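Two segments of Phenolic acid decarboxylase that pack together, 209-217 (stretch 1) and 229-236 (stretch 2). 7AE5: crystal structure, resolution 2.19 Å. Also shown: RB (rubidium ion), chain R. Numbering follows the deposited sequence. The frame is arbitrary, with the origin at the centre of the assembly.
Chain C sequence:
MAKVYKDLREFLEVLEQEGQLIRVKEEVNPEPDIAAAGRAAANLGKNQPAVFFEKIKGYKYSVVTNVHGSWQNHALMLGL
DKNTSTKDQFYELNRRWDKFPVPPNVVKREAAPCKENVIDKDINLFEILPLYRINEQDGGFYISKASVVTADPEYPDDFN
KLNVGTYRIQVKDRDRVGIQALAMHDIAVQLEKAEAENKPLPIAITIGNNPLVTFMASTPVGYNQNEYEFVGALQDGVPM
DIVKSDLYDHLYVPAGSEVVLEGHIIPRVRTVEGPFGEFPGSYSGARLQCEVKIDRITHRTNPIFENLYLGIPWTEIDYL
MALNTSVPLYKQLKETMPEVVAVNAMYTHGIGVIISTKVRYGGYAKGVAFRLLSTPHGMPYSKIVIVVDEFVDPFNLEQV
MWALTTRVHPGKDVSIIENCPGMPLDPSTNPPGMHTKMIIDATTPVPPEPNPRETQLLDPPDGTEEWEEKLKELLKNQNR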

# COMPACT_ATOMS: atom_id res chain seq x y z
N ASN C 209 15.84 -8.40 -48.86
CA ASN C 209 16.95 -7.48 -48.71
C ASN C 209 18.05 -8.09 -47.86
O ASN C 209 17.86 -9.09 -47.16
CB ASN C 209 16.51 -6.15 -48.07
CG ASN C 209 15.67 -5.31 -49.01
OD1 ASN C 209 16.15 -4.86 -50.06
ND2 ASN C 209 14.42 -5.07 -48.64
N ASN C 210 19.23 -7.46 -47.94
CA ASN C 210 20.32 -7.58 -46.99
C ASN C 210 19.72 -7.51 -45.59
O ASN C 210 18.95 -6.58 -45.30
CB ASN C 210 21.34 -6.46 -47.26
CG ASN C 210 22.46 -6.39 -46.23
OD1 ASN C 210 22.54 -7.18 -45.29
ND2 ASN C 210 23.35 -5.42 -46.42
N PRO C 211 20.03 -8.46 -44.70
CA PRO C 211 19.40 -8.45 -43.37
C PRO C 211 19.64 -7.17 -42.59
O PRO C 211 18.81 -6.82 -41.73
CB PRO C 211 20.03 -9.67 -42.68
CG PRO C 211 21.23 -10.03 -43.50
CD PRO C 211 20.86 -9.66 -44.90
N LEU C 212 20.73 -6.45 -42.85
CA LEU C 212 20.96 -5.19 -42.14
C LEU C 212 20.04 -4.09 -42.64
O LEU C 212 19.72 -3.16 -41.88
CB LEU C 212 22.42 -4.75 -42.27
CG LEU C 212 23.40 -5.31 -41.24
CD1 LEU C 212 22.92 -5.02 -39.82
CD2 LEU C 212 23.63 -6.78 -41.45
N VAL C 213 19.61 -4.17 -43.90
CA VAL C 213 18.66 -3.18 -44.42
C VAL C 213 17.32 -3.32 -43.72
O VAL C 213 16.73 -2.34 -43.26
CB VAL C 213 18.53 -3.32 -45.94
CG1 VAL C 213 17.40 -2.44 -46.46
CG2 VAL C 213 19.85 -2.95 -46.62
N THR C 214 16.81 -4.56 -43.65
CA THR C 214 15.59 -4.82 -42.89
C THR C 214 15.75 -4.40 -41.44
O THR C 214 14.80 -3.91 -40.81
CB THR C 214 15.22 -6.30 -42.98
OG1 THR C 214 15.18 -6.70 -44.36
CG2 THR C 214 13.87 -6.56 -42.34
N PHE C 215 16.95 -4.58 -40.88
CA PHE C 215 17.22 -4.17 -39.51
C PHE C 215 17.04 -2.67 -39.34
O PHE C 215 16.30 -2.21 -38.46
CB PHE C 215 18.63 -4.60 -39.10
CG PHE C 215 18.84 -4.67 -37.62
CD1 PHE C 215 18.17 -5.59 -36.84
CD2 PHE C 215 19.74 -3.81 -37.00
CE1 PHE C 215 18.37 -5.65 -35.47
CE2 PHE C 215 19.95 -3.86 -35.63
CZ PHE C 215 19.26 -4.79 -34.87
N MET C 216 17.71 -1.87 -40.18
CA MET C 216 17.56 -0.42 -40.10
C MET C 216 16.14 0.00 -40.40
O MET C 216 15.63 0.96 -39.81
CB MET C 216 18.53 0.27 -41.05
CG MET C 216 18.34 1.77 -41.05
SD MET C 216 17.01 2.30 -42.14
CE MET C 216 17.21 1.16 -43.53
N ALA C 217 15.49 -0.68 -41.35
CA ALA C 217 14.10 -0.35 -41.66
C ALA C 217 13.20 -0.61 -40.47
O ALA C 217 12.27 0.15 -40.19
CB ALA C 217 13.64 -1.14 -42.89
N GLU C 229 23.23 5.08 -44.79
CA GLU C 229 24.51 5.24 -44.10
C GLU C 229 24.53 4.46 -42.80
O GLU C 229 25.58 3.95 -42.39
CB GLU C 229 24.80 6.72 -43.85
N PHE C 230 23.38 4.36 -42.12
CA PHE C 230 23.32 3.57 -40.89
C PHE C 230 23.55 2.09 -41.18
O PHE C 230 24.20 1.40 -40.40
CB PHE C 230 21.98 3.78 -40.19
CG PHE C 230 21.89 3.09 -38.86
CD1 PHE C 230 22.75 3.41 -37.83
CD2 PHE C 230 20.92 2.11 -38.64
CE1 PHE C 230 22.67 2.76 -36.61
CE2 PHE C 230 20.83 1.47 -37.42
CZ PHE C 230 21.71 1.80 -36.40
N VAL C 231 23.01 1.59 -42.30
CA VAL C 231 23.30 0.23 -42.71
C VAL C 231 24.80 0.03 -42.87
O VAL C 231 25.36 -0.99 -42.44
CB VAL C 231 22.55 -0.11 -44.02
CG1 VAL C 231 23.01 -1.45 -44.57
CG2 VAL C 231 21.05 -0.12 -43.78
N GLY C 232 25.48 1.01 -43.47
CA GLY C 232 26.92 0.94 -43.56
C GLY C 232 27.60 0.93 -42.20
O GLY C 232 28.59 0.24 -41.99
N ALA C 233 27.05 1.70 -41.26
CA ALA C 233 27.62 1.72 -39.91
C ALA C 233 27.45 0.36 -39.23
O ALA C 233 28.34 -0.08 -38.49
CB ALA C 233 26.96 2.82 -39.08
N LEU C 234 26.33 -0.32 -39.48
CA LEU C 234 26.13 -1.65 -38.92
C LEU C 234 26.98 -2.70 -39.62
O LEU C 234 27.18 -3.79 -39.06
CB LEU C 234 24.65 -2.03 -38.99
CG LEU C 234 23.68 -1.07 -38.30
CD1 LEU C 234 22.28 -1.65 -38.29
CD2 LEU C 234 24.15 -0.76 -36.89
N GLN C 235 27.47 -2.41 -40.82
CA GLN C 235 28.39 -3.29 -41.53
C GLN C 235 29.85 -2.99 -41.19
O GLN C 235 30.74 -3.28 -42.00
CB GLN C 235 28.16 -3.20 -43.04
CG GLN C 235 26.77 -3.62 -43.47
CD GLN C 235 26.60 -3.65 -44.98
OE1 GLN C 235 26.00 -4.57 -45.52
NE2 GLN C 235 27.14 -2.64 -45.66
N ASP C 236 30.10 -2.40 -40.02
CA ASP C 236 31.45 -2.10 -39.54
C ASP C 236 32.21 -1.18 -40.50
O ASP C 236 33.43 -1.30 -40.65
CB ASP C 236 32.25 -3.38 -39.28
CG ASP C 236 33.11 -3.29 -38.04
OD1 ASP C 236 33.90 -4.22 -37.79
OD2 ASP C 236 32.99 -2.28 -37.31
RB RB R . 14.83 3.20 -40.44

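The most unusual feature of this contact is the double employment of Asn-210, whose one side chain starts a helix and fastens it to its neighbour. Asn-210 OD1 accepts a hydrogen bond from Leu-212 N (3.1 Å), capping the N-terminus of helix 211-217, while Asn-210 ND2 donates to Gln-235 OE1 at 2.9 Å. An amide suits this place because it carries an acceptor and a donor on one planar group. Gln-235, the first residue to leave helical geometry after helix 229-234, has a CA-to-CB bond directed sideways, but its long side chain brings OE1 within reach. This is the one hydrogen bond between the stretches; the rest of the contact is mostly apolar side-chain packing.

The helix axes approach to 9.2 Å at 122°, and the backbones come nearest at Leu-212 and Val-231, whose CA atoms lie 5.9 Å apart. Val-231, compact and branched at CB, fits this close passage: its CG1 lies 4.1 Å from both Leu-212 CB and Val-213 CG2, and its CG2 lies 3.7 Å from Met-216 CB. Leu-212 reaches further along the partner helix, placing CD1 3.6 Å from Leu-234 CB. Leu-234 in turn sets its CD1 3.6 Å from Phe-215 CD2, at the edge of the aromatic ring.

One helical turn beyond Leu-212, Met-216 brings CG to 3.5 Å from Phe-230 CD2, again meeting a ring edge. The flexible, unbranched side chain of Met-216 has a second role: Met-216 SD binds the rubidium ion RB at 2.9 Å, alongside the backbone Met-216 O at 2.5 Å, with further ligands elsewhere in the structure. Together the stretches bury 383 Å² against each other. All the contacting residues are buried, where leucine and phenylalanine offer broad apolar surface without side-chain polar groups to satisfy. Gly-232 and Ala-233 lie off this interface.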